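Local coordinates for acyl-CoA dehydrogenase domain protein Tcur3483 (Thermomonospora curvata, PDB 6WY9), which binds FAD and probably oxidises the CH-CH group of its substrates, as a member of the acyl-CoA dehydrogenase family, at residues 38-43 / 101-106; 273-278 / 367-372. All coordinates share one frame; numbering follows the deposited sequence.

Contact 1. Residues 38-43 / 101-106; sequences AYFNGL and QRAGLP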
loop_
_atom_site.group_PDB
_atom_site.type_symbol
_atom_site.label_atom_id
_atom_site.label_comp_id
_atom_site.label_asym_id
_atom_site.label_seq_id
_atom_site.Cartn_x
_atom_site.Cartn_y
_atom_site.Cartn_z
ATOM N N ALA A 38 -19.735 30.842 18.774
ATOM C CA ALA A 38 -20.748 31.424 19.643
ATOM C C ALA A 38 -22.153 30.996 19.198
ATOM O O ALA A 38 -22.985 30.575 20.016
ATOM C CB ALA A 38 -20.605 32.948 19.657
ATOM N N TYR A 39 -22.422 31.048 17.892
ATOM C CA TYR A 39 -23.776 30.780 17.420
ATOM C C TYR A 39 -24.190 29.325 17.667
ATOM O O TYR A 39 -25.261 29.058 18.241
ATOM C CB TYR A 39 -23.874 31.109 15.933
ATOM C CG TYR A 39 -25.167 30.668 15.299
ATOM C CD1 TYR A 39 -26.364 31.326 15.580
ATOM C CD2 TYR A 39 -25.193 29.616 14.392
ATOM C CE1 TYR A 39 -27.575 30.930 14.971
ATOM C CE2 TYR A 39 -26.407 29.214 13.768
ATOM C CZ TYR A 39 -27.586 29.871 14.074
ATOM O OH TYR A 39 -28.781 29.490 13.478
ATOM N N PHE A 40 -23.368 28.375 17.207
ATOM C CA PHE A 40 -23.680 26.962 17.408
ATOM C C PHE A 40 -23.722 26.602 18.882
ATOM O O PHE A 40 -24.504 25.726 19.282
ATOM C CB PHE A 40 -22.663 26.076 16.685
ATOM C CG PHE A 40 -22.725 26.188 15.206
ATOM C CD1 PHE A 40 -23.947 26.241 14.554
ATOM C CD2 PHE A 40 -21.572 26.211 14.447
ATOM C CE1 PHE A 40 -24.018 26.338 13.177
ATOM C CE2 PHE A 40 -21.631 26.317 13.068
ATOM C CZ PHE A 40 -22.858 26.383 12.427
ATOM N N ASN A 41 -22.886 27.249 19.705
ATOM C CA ASN A 41 -22.936 26.996 21.138
ATOM C C ASN A 41 -24.300 27.355 21.703
ATOM O O ASN A 41 -24.791 26.690 22.619
ATOM C CB ASN A 41 -21.837 27.775 21.876
ATOM C CG ASN A 41 -21.798 27.451 23.355
ATOM O OD1 ASN A 41 -21.220 26.444 23.762
ATOM N ND2 ASN A 41 -22.411 28.303 24.173
ATOM N N GLY A 42 -24.916 28.415 21.190
ATOM C CA GLY A 42 -26.244 28.791 21.632
ATOM C C GLY A 42 -27.350 27.880 21.159
ATOM O O GLY A 42 -28.518 28.147 21.458
ATOM N N LEU A 43 -27.008 26.828 20.409
ATOM C CA LEU A 43 -27.940 25.823 19.910
ATOM C C LEU A 43 -27.665 24.440 20.477
ATOM O O LEU A 43 -28.576 23.806 21.024
ATOM C CB LEU A 43 -27.873 25.755 18.376
ATOM C CG LEU A 43 -28.172 27.002 17.559
ATOM C CD1 LEU A 43 -28.272 26.625 16.085
ATOM C CD2 LEU A 43 -29.464 27.633 18.047
ATOM N N GLN A 101 -19.789 21.038 11.315
ATOM C CA GLN A 101 -19.314 19.708 11.686
ATOM C C GLN A 101 -18.698 19.712 13.068
ATOM O O GLN A 101 -18.954 18.816 13.883
ATOM C CB GLN A 101 -18.298 19.213 10.670
ATOM C CG GLN A 101 -18.974 18.879 9.395
ATOM C CD GLN A 101 -18.017 18.544 8.311
ATOM O OE1 GLN A 101 -17.423 19.432 7.701
ATOM N NE2 GLN A 101 -17.867 17.253 8.038
ATOM N N ARG A 102 -17.859 20.709 13.342
ATOM C CA ARG A 102 -17.202 20.757 14.635
ATOM C C ARG A 102 -18.232 20.781 15.756
ATOM O O ARG A 102 -18.066 20.104 16.781
ATOM C CB ARG A 102 -16.274 21.980 14.701
ATOM C CG ARG A 102 -15.411 22.019 15.954
ATOM C CD ARG A 102 -14.661 23.346 16.121
ATOM N NE ARG A 102 -14.346 23.578 17.532
ATOM C CZ ARG A 102 -15.263 23.888 18.449
ATOM N NH1 ARG A 102 -14.900 24.084 19.710
ATOM N NH2 ARG A 102 -16.553 23.998 18.098
ATOM N N ALA A 103 -19.322 21.526 15.560
ATOM C CA ALA A 103 -20.385 21.643 16.552
ATOM C C ALA A 103 -21.212 20.370 16.709
ATOM O O ALA A 103 -21.995 20.279 17.662
ATOM C CB ALA A 103 -21.317 22.802 16.199
ATOM N N GLY A 104 -21.039 19.387 15.835
ATOM C CA GLY A 104 -21.917 18.237 15.826
ATOM C C GLY A 104 -23.212 18.458 15.078
ATOM O O GLY A 104 -24.076 17.573 15.081
ATOM N N LEU A 105 -23.361 19.523 14.473
ATOM C CA LEU A 105 -24.703 19.700 13.962
ATOM C C LEU A 105 -24.796 19.179 12.533
ATOM O O LEU A 105 -23.805 19.168 11.797
ATOM C CB LEU A 105 -25.105 21.169 14.007
ATOM C CG LEU A 105 -25.114 21.800 15.408
ATOM C CD1 LEU A 105 -25.589 23.256 15.382
ATOM C CD2 LEU A 105 -25.940 20.970 16.397
ATOM N N PRO A 106 -25.962 18.688 12.146
ATOM C CA PRO A 106 -26.163 18.303 10.752
ATOM C C PRO A 106 -26.526 19.530 9.936
ATOM O O PRO A 106 -27.212 20.432 10.418
ATOM C CB PRO A 106 -27.330 17.316 10.832
ATOM C CG PRO A 106 -28.131 17.834 11.985
ATOM C CD PRO A 106 -27.109 18.330 12.996
#
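F40, near the end of helix 26-41, packs against A103 and L105 at the end of helix 90-103, their methyls meeting its ring from the same side. The tight part lies here: CB of F40 meets CB of A103 at 3.6 Å, and ring atom CD1 of F40 reaches CD1 of L105 at 3.5 Å. With CG set anti to the carbonyl carbon (chi1 -66°), the F40 ring leans obliquely over both methyl groups, A103 lying against CG and CD2 while L105 takes CD1 and CE1. L69 of helix 62-71 and V100 also touch the buried F40 side chain. The contact slackens toward the partly exposed leucines, where CD1 of L43 comes no nearer than 4.4 Å to CD1 of L105. Helix 90-103 ends in a Schellman motif at G104, whose positive phi (82°) helps bring L105 onto the same partner as A103. Replacing F40 by an alanine would keep the CB contact but is likely to open a gap where the ring lay against A103 and leave the L105 methyl without its aromatic neighbour. The touching groups are all hydrocarbon, so shape and burial rather than polar pairing join these helix ends of the N-terminal domain.

Contact 2. Residues 273-278 / 367-372; sequences IRLWED and AGQIEQ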
loop_
_atom_site.group_PDB
_atom_site.type_symbol
_atom_site.label_atom_id
_atom_site.label_comp_id
_atom_site.label_asym_id
_atom_site.label_seq_id
_atom_site.Cartn_x
_atom_site.Cartn_y
_atom_site.Cartn_z
ATOM N N ILE A 273 -9.250 16.379 9.323
ATOM C CA ILE A 273 -8.100 17.207 9.693
ATOM C C ILE A 273 -8.223 17.660 11.145
ATOM O O ILE A 273 -7.266 17.572 11.937
ATOM C CB ILE A 273 -7.976 18.402 8.728
ATOM C CG1 ILE A 273 -7.508 17.918 7.351
ATOM C CG2 ILE A 273 -6.984 19.462 9.277
ATOM C CD1 ILE A 273 -7.551 19.005 6.250
ATOM N N ARG A 274 -9.415 18.131 11.528
ATOM C CA ARG A 274 -9.637 18.540 12.922
ATOM C C ARG A 274 -9.401 17.386 13.907
ATOM O O ARG A 274 -8.823 17.581 14.990
ATOM C CB ARG A 274 -11.058 19.098 13.100
ATOM C CG ARG A 274 -11.350 20.373 12.322
ATOM C CD ARG A 274 -10.293 21.443 12.564
ATOM N NE ARG A 274 -10.756 22.804 12.289
ATOM C CZ ARG A 274 -11.376 23.586 13.175
ATOM N NH1 ARG A 274 -11.635 23.153 14.403
ATOM N NH2 ARG A 274 -11.745 24.808 12.829
ATOM N N LEU A 275 -9.916 16.204 13.584
ATOM C CA LEU A 275 -9.731 15.054 14.448
ATOM C C LEU A 275 -8.252 14.658 14.542
ATOM O O LEU A 275 -7.785 14.286 15.615
ATOM C CB LEU A 275 -10.587 13.887 13.938
ATOM C CG LEU A 275 -12.069 14.117 14.294
ATOM C CD1 LEU A 275 -13.038 13.144 13.562
ATOM C CD2 LEU A 275 -12.310 14.087 15.839
ATOM N N TRP A 276 -7.519 14.704 13.422
ATOM C CA TRP A 276 -6.073 14.498 13.450
ATOM C C TRP A 276 -5.406 15.460 14.436
ATOM O O TRP A 276 -4.619 15.047 15.289
ATOM C CB TRP A 276 -5.505 14.654 12.029
ATOM C CG TRP A 276 -3.980 14.486 11.922
ATOM C CD1 TRP A 276 -3.309 13.366 11.508
ATOM C CD2 TRP A 276 -2.982 15.479 12.163
ATOM N NE1 TRP A 276 -1.940 13.591 11.522
ATOM C CE2 TRP A 276 -1.709 14.874 11.918
ATOM C CE3 TRP A 276 -3.020 16.810 12.595
ATOM C CZ2 TRP A 276 -0.510 15.561 12.077
ATOM C CZ3 TRP A 276 -1.814 17.492 12.763
ATOM C CH2 TRP A 276 -0.573 16.852 12.508
ATOM N N GLU A 277 -5.738 16.747 14.359
ATOM C CA GLU A 277 -5.202 17.707 15.314
ATOM C C GLU A 277 -5.548 17.339 16.748
ATOM O O GLU A 277 -4.719 17.511 17.655
ATOM C CB GLU A 277 -5.732 19.103 15.030
ATOM C CG GLU A 277 -5.256 19.703 13.752
ATOM C CD GLU A 277 -5.877 21.070 13.563
ATOM O OE1 GLU A 277 -7.116 21.214 13.694
ATOM O OE2 GLU A 277 -5.106 22.013 13.349
ATOM N N ASP A 278 -6.793 16.920 16.992
ATOM C CA ASP A 278 -7.178 16.593 18.355
ATOM C C ASP A 278 -6.391 15.397 18.863
ATOM O O ASP A 278 -6.026 15.336 20.048
ATOM C CB ASP A 278 -8.669 16.297 18.426
ATOM C CG ASP A 278 -9.527 17.513 18.147
ATOM O OD1 ASP A 278 -9.072 18.678 18.278
ATOM O OD2 ASP A 278 -10.693 17.265 17.783
ATOM N N ALA A 367 -15.087 11.599 22.483
ATOM C CA ALA A 367 -16.477 11.151 22.427
ATOM C C ALA A 367 -16.681 9.954 21.485
ATOM O O ALA A 367 -17.790 9.742 21.006
ATOM C CB ALA A 367 -17.422 12.299 22.030
ATOM N N GLY A 368 -15.641 9.160 21.207
ATOM C CA GLY A 368 -15.766 8.014 20.311
ATOM C C GLY A 368 -15.909 8.360 18.842
ATOM O O GLY A 368 -16.275 7.485 18.049
ATOM N N GLN A 369 -15.631 9.612 18.453
ATOM C CA GLN A 369 -15.919 10.054 17.085
ATOM C C GLN A 369 -15.126 9.267 16.048
ATOM O O GLN A 369 -15.625 8.984 14.951
ATOM C CB GLN A 369 -15.600 11.548 16.940
ATOM C CG GLN A 369 -16.560 12.430 17.672
ATOM C CD GLN A 369 -16.139 13.877 17.508
ATOM O OE1 GLN A 369 -16.498 14.535 16.530
ATOM N NE2 GLN A 369 -15.329 14.357 18.433
ATOM N N ILE A 370 -13.859 9.003 16.329
ATOM C CA ILE A 370 -13.042 8.311 15.333
ATOM C C ILE A 370 -13.461 6.851 15.238
ATOM O O ILE A 370 -13.449 6.250 14.152
ATOM C CB ILE A 370 -11.553 8.457 15.667
ATOM C CG1 ILE A 370 -11.143 9.943 15.495
ATOM C CG2 ILE A 370 -10.711 7.528 14.726
ATOM C CD1 ILE A 370 -9.839 10.339 16.219
ATOM N N GLU A 371 -13.841 6.260 16.370
ATOM C CA GLU A 371 -14.418 4.922 16.318
ATOM C C GLU A 371 -15.682 4.913 15.443
ATOM O O GLU A 371 -15.834 4.053 14.572
ATOM C CB GLU A 371 -14.704 4.438 17.734
ATOM C CG GLU A 371 -14.974 2.925 17.844
ATOM C CD GLU A 371 -16.362 2.535 17.376
ATOM O OE1 GLU A 371 -17.314 3.340 17.560
ATOM O OE2 GLU A 371 -16.500 1.401 16.846
ATOM N N GLN A 372 -16.618 5.850 15.668
ATOM C CA GLN A 372 -17.834 5.823 14.856
ATOM C C GLN A 372 -17.566 6.188 13.384
ATOM O O GLN A 372 -18.128 5.555 12.468
ATOM C CB GLN A 372 -18.908 6.733 15.455
ATOM C CG GLN A 372 -20.149 6.795 14.546
ATOM C CD GLN A 372 -21.326 7.409 15.243
ATOM O OE1 GLN A 372 -21.156 8.292 16.074
ATOM N NE2 GLN A 372 -22.534 6.940 14.930
#
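L275 of helix 263-286 points its side chain at the first turn of helix 369-380, where Q369 and I370 receive it. From CB the chain continues to CG, which the first torsion (chi1 -76°) swings away from the carbonyl carbon; neither CB nor CG comes within 4.2 Å of the opposite segment, and the touching is left to the two methyls. CD1 of L275 lies 4.2 Å from CG1 of I370, the two side chains running antiparallel alongside one another. CD2 instead faces the amide end of Q369, 4.0 Å from NE2 and 4.2 Å from CD, a van der Waals approach in which the side chains cross at a slant. That amide has its polar partners outside the pair: OE1 of Q369 accepts a hydrogen bond from R271, one turn before L275, and NE2 donates to the carbonyl of L366. These two bonds fix the amide's rotation while its carbon and nitrogen lie against the leucine. The contact joins two helices of the C-terminal all-helical domain, where I370 also touches L347 and T348 of helix 326-350, while Q369 reaches R49 and R50 of helix 47-55, in the N-terminal domain.

Helix 263-286 and helix 90-103 bring the two contacts together, their centres 16 Å apart. Contact 1 lies within the N-terminal domain and contact 2 within the C-terminal domain, and the point where they touch is a meeting of two arginines: CD of R102 is 3.5 Å from NH1 of R274, a packing approach to be read with caution because R274 is poorly ordered. R274 also forms a salt bridge to D98, on the same helix as R102, so a charged pair connects the two domains beside that approach. The contact centres lie about 18 and 19 Å from the centre of the chain, and both contacts are away from the residues seen to bind the flavin, among them T147, S179 and E388.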